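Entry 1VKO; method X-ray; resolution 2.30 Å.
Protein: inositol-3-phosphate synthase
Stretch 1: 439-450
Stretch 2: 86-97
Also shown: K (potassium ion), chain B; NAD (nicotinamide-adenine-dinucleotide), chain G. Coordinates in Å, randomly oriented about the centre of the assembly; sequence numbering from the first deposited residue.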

# COMPACT_ATOMS: atom_id res chain seq x y z
N GLU A 439 10.04 11.51 7.87
CA GLU A 439 11.14 12.46 7.72
C GLU A 439 11.91 12.41 9.02
O GLU A 439 11.67 13.22 9.92
CB GLU A 439 10.57 13.83 7.41
CG GLU A 439 9.62 13.83 6.22
CD GLU A 439 10.28 13.39 4.90
OE1 GLU A 439 11.51 13.16 4.87
OE2 GLU A 439 9.54 13.28 3.89
N ASP A 440 12.78 11.40 9.15
CA ASP A 440 13.30 11.03 10.48
C ASP A 440 13.73 12.22 11.35
O ASP A 440 13.34 12.30 12.51
CB ASP A 440 14.47 10.06 10.35
CG ASP A 440 14.01 8.64 10.10
OD1 ASP A 440 12.85 8.27 10.47
OD2 ASP A 440 14.76 7.83 9.52
N SER A 441 14.54 13.12 10.78
CA SER A 441 15.11 14.24 11.54
C SER A 441 14.00 15.16 12.05
O SER A 441 14.09 15.69 13.18
CB SER A 441 16.10 15.03 10.67
OG SER A 441 17.27 14.28 10.40
N LEU A 442 12.98 15.34 11.21
CA LEU A 442 11.80 16.15 11.53
C LEU A 442 10.90 15.42 12.55
O LEU A 442 10.17 16.04 13.31
CB LEU A 442 11.04 16.53 10.25
CG LEU A 442 11.73 17.51 9.26
CD1 LEU A 442 10.85 17.75 8.02
CD2 LEU A 442 12.13 18.86 9.89
N LEU A 443 10.99 14.10 12.58
CA LEU A 443 10.31 13.37 13.63
C LEU A 443 11.12 13.42 14.94
O LEU A 443 10.54 13.67 15.99
CB LEU A 443 9.99 11.93 13.17
CG LEU A 443 8.73 11.76 12.30
CD1 LEU A 443 8.63 10.38 11.63
CD2 LEU A 443 7.45 12.05 13.08
N ALA A 444 12.44 13.24 14.85
CA ALA A 444 13.35 13.07 16.01
C ALA A 444 13.61 14.29 16.88
O ALA A 444 13.57 14.17 18.11
CB ALA A 444 14.67 12.52 15.56
N SER A 445 13.94 15.43 16.23
CA SER A 445 14.29 16.69 16.92
C SER A 445 13.24 17.12 17.92
O SER A 445 13.56 17.25 19.07
CB SER A 445 14.54 17.86 15.95
OG SER A 445 15.31 17.44 14.85
N PRO A 446 11.99 17.32 17.52
CA PRO A 446 11.00 17.71 18.51
C PRO A 446 11.07 16.82 19.77
O PRO A 446 10.83 17.32 20.88
CB PRO A 446 9.65 17.51 17.79
CG PRO A 446 9.96 16.86 16.50
CD PRO A 446 11.39 17.13 16.19
N LEU A 447 11.44 15.53 19.59
CA LEU A 447 11.52 14.58 20.71
C LEU A 447 12.75 14.86 21.54
O LEU A 447 12.80 14.59 22.74
CB LEU A 447 11.57 13.13 20.19
CG LEU A 447 10.30 12.32 19.92
CD1 LEU A 447 9.26 13.06 19.12
CD2 LEU A 447 10.65 11.02 19.21
N ILE A 448 13.77 15.40 20.91
CA ILE A 448 14.90 15.83 21.65
C ILE A 448 14.45 17.02 22.52
O ILE A 448 14.83 17.08 23.68
CB ILE A 448 16.06 16.22 20.75
CG1 ILE A 448 16.71 14.96 20.16
CG2 ILE A 448 17.08 17.05 21.56
CD1 ILE A 448 17.63 15.22 19.01
N TYR A 449 13.63 17.92 21.97
CA TYR A 449 13.18 19.05 22.79
C TYR A 449 12.30 18.53 23.92
O TYR A 449 12.44 19.00 25.02
CB TYR A 449 12.43 20.14 22.03
CG TYR A 449 13.08 20.68 20.80
CD1 TYR A 449 14.44 20.91 20.73
CD2 TYR A 449 12.30 20.98 19.69
CE1 TYR A 449 15.02 21.44 19.58
CE2 TYR A 449 12.86 21.51 18.53
CZ TYR A 449 14.20 21.73 18.49
OH TYR A 449 14.74 22.18 17.33
N ASP A 450 11.46 17.53 23.67
CA ASP A 450 10.59 17.05 24.74
C ASP A 450 11.35 16.36 25.86
O ASP A 450 11.01 16.52 27.05
CB ASP A 450 9.52 16.11 24.23
CG ASP A 450 8.55 16.78 23.25
OD1 ASP A 450 8.15 17.94 23.50
OD2 ASP A 450 8.10 16.18 22.23
K K B . 17.60 11.30 11.50
PA NAD G . 23.66 11.06 12.04
O1A NAD G . 24.71 10.25 11.45
O2A NAD G . 23.25 12.09 11.06
O5B NAD G . 24.23 11.66 13.40
C5B NAD G . 25.29 11.04 14.05
C4B NAD G . 26.34 12.10 14.34
O4B NAD G . 27.04 11.72 15.50
C3B NAD G . 27.35 12.22 13.24
O3B NAD G . 27.66 13.60 13.20
C2B NAD G . 28.59 11.53 13.73
O2B NAD G . 29.66 12.40 13.36
C1B NAD G . 28.41 11.62 15.25
N9A NAD G . 29.09 10.63 16.13
C8A NAD G . 29.32 9.30 15.95
N7A NAD G . 29.99 8.84 17.03
C5A NAD G . 30.22 9.84 17.90
C6A NAD G . 30.90 9.92 19.14
N6A NAD G . 31.54 8.89 19.70
N1A NAD G . 30.96 11.14 19.76
C2A NAD G . 30.42 12.25 19.19
N3A NAD G . 29.81 12.15 17.98
C4A NAD G . 29.69 10.97 17.33
O3 NAD G . 22.40 10.17 12.54
PN NAD G . 21.08 10.88 13.07
O1N NAD G . 21.47 12.22 13.56
O2N NAD G . 20.07 10.77 12.01
O5D NAD G . 20.65 10.08 14.41
C5D NAD G . 21.61 9.78 15.42
C4D NAD G . 21.22 8.61 16.34
O4D NAD G . 19.89 8.75 16.77
C3D NAD G . 21.32 7.23 15.67
O3D NAD G . 21.85 6.33 16.60
C2D NAD G . 19.88 6.82 15.51
O2D NAD G . 19.63 5.42 15.58
C1D NAD G . 19.25 7.49 16.69
N1N NAD G . 17.82 7.51 16.41
C2N NAD G . 17.34 8.20 15.34
C3N NAD G . 15.99 8.18 15.08
C7N NAD G . 15.49 9.23 14.16
O7N NAD G . 16.49 10.05 13.58
N7N NAD G . 14.18 9.38 13.95
C4N NAD G . 15.10 7.48 15.92
C5N NAD G . 15.60 6.77 16.99
C6N NAD G . 16.98 6.79 17.23
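Stretch 2, residues 86-97: GNNGSTAVGSIF

A potassium ion ties the starts of the two helices together. K is bound by Asn88 OD1 at 2.9 Å and by Ser441 OG at 3.2 Å, one ligand from each stretch. NAD O2N at 2.6 Å, NAD O7N at 2.7 Å and a water at 2.7 Å also bind K. That water donates a hydrogen bond to Asp440 OD2.

Stretch 2 is helical from Asn87 to Phe97, with Gly86 as N-cap. Its axis crosses helix 440-450 at -65°, and the closest approach is 8.8 Å. The N-to-C directions of the two helices are 65° apart, so the helices are neither parallel nor antiparallel. The pairing is close at two points. Ser441 CA lies 5.1 Å from Asn88 CA, and Ser445 CA lies 4.9 Å from Ala92 CA.

Ser441, Ala444, Ser445 and Ala92 lie in this interface. Ser441 OG sits 3.1 Å from Asn87 CB. Ala444 CB packs 3.4 Å from Asn88 OD1, and Ile448 CD1 reaches Asn88 CB at 3.9 Å. One turn after Ser441, Ser445 OG is 3.3 Å from Thr91 CG2. Ser445 OG donates to Ser441 O within its own helix at 2.7 Å. Thr91 OG1 likewise donates to Asn87 O at 2.9 Å.

Tyr449 makes the one direct hydrogen bond across the stretches. Tyr449 OH donates to Ala92 O at a very short 2.5 Å. The same carbonyl accepts only a weak bond from its own helix, Ile96 N to Ala92 O at 3.5 Å. Tyr449 CE1 also packs 3.3 Å from Ile96 CD1 and 4.1 Å from Ala92 CB.

NAD is held at the beginning of stretch 2. Asn87 N donates to NAD O2A at 2.7 Å and Asn88 N to NAD O1N at 3.0 Å. Gly86 CA is 3.3 Å from NAD O5B, and a CB there would clash with this oxygen.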

# COMPACT_ATOMS: atom_id res chain seq x y z
N GLY A 86 25.22 15.92 13.69
CA GLY A 86 24.46 14.92 12.89
C GLY A 86 23.20 15.49 12.26
O GLY A 86 22.99 16.72 12.29
N ASN A 87 22.37 14.62 11.68
CA ASN A 87 21.07 15.06 11.16
C ASN A 87 20.20 15.62 12.27
O ASN A 87 19.74 16.75 12.16
CB ASN A 87 20.31 13.95 10.40
CG ASN A 87 20.89 13.67 9.04
OD1 ASN A 87 22.09 13.85 8.80
ND2 ASN A 87 20.04 13.19 8.14
N ASN A 88 19.94 14.82 13.32
CA ASN A 88 19.11 15.28 14.45
C ASN A 88 19.73 16.51 15.12
O ASN A 88 19.08 17.53 15.28
CB ASN A 88 18.87 14.15 15.46
CG ASN A 88 18.11 12.97 14.83
OD1 ASN A 88 17.50 13.14 13.79
ND2 ASN A 88 18.17 11.77 15.44
N GLY A 89 21.00 16.41 15.48
CA GLY A 89 21.67 17.50 16.17
C GLY A 89 21.53 18.81 15.40
O GLY A 89 21.06 19.79 15.97
N SER A 90 21.95 18.85 14.14
CA SER A 90 22.03 20.15 13.43
C SER A 90 20.61 20.68 13.20
O SER A 90 20.37 21.88 13.15
CB SER A 90 22.78 20.01 12.11
OG SER A 90 22.11 19.08 11.26
N THR A 91 19.66 19.77 13.08
CA THR A 91 18.27 20.15 12.89
C THR A 91 17.65 20.69 14.17
O THR A 91 16.93 21.68 14.12
CB THR A 91 17.46 18.96 12.36
OG1 THR A 91 17.90 18.67 11.03
CG2 THR A 91 15.99 19.33 12.19
N ALA A 92 17.89 20.00 15.29
CA ALA A 92 17.49 20.44 16.60
C ALA A 92 17.93 21.87 16.83
O ALA A 92 17.14 22.71 17.23
CB ALA A 92 18.07 19.53 17.66
N VAL A 93 19.20 22.16 16.52
CA VAL A 93 19.76 23.50 16.71
C VAL A 93 19.13 24.47 15.70
O VAL A 93 18.64 25.52 16.06
CB VAL A 93 21.33 23.52 16.58
CG1 VAL A 93 21.92 24.90 16.85
CG2 VAL A 93 21.96 22.53 17.51
N GLY A 94 19.13 24.08 14.43
CA GLY A 94 18.58 24.91 13.36
C GLY A 94 17.18 25.41 13.64
O GLY A 94 16.91 26.61 13.52
N SER A 95 16.30 24.49 14.01
CA SER A 95 14.89 24.79 14.25
C SER A 95 14.62 25.70 15.44
O SER A 95 13.63 26.45 15.42
CB SER A 95 14.08 23.50 14.40
OG SER A 95 14.27 22.66 13.28
N ILE A 96 15.46 25.63 16.48
CA ILE A 96 15.38 26.60 17.61
C ILE A 96 15.60 28.01 17.10
O ILE A 96 14.77 28.91 17.30
CB ILE A 96 16.33 26.17 18.79
CG1 ILE A 96 15.82 24.86 19.42
CG2 ILE A 96 16.37 27.15 19.88
CD1 ILE A 96 16.82 24.16 20.33
N PHE A 97 16.68 28.21 16.37
CA PHE A 97 16.97 29.52 15.78
C PHE A 97 15.84 29.94 14.88
O PHE A 97 15.39 31.07 14.92
CB PHE A 97 18.25 29.45 14.94
CG PHE A 97 19.51 29.50 15.76
CD1 PHE A 97 19.65 30.43 16.81
CD2 PHE A 97 20.57 28.65 15.48
CE1 PHE A 97 20.81 30.48 17.56
CE2 PHE A 97 21.74 28.71 16.22
CZ PHE A 97 21.87 29.61 17.26
O HOH W 1 17.46 8.72 10.73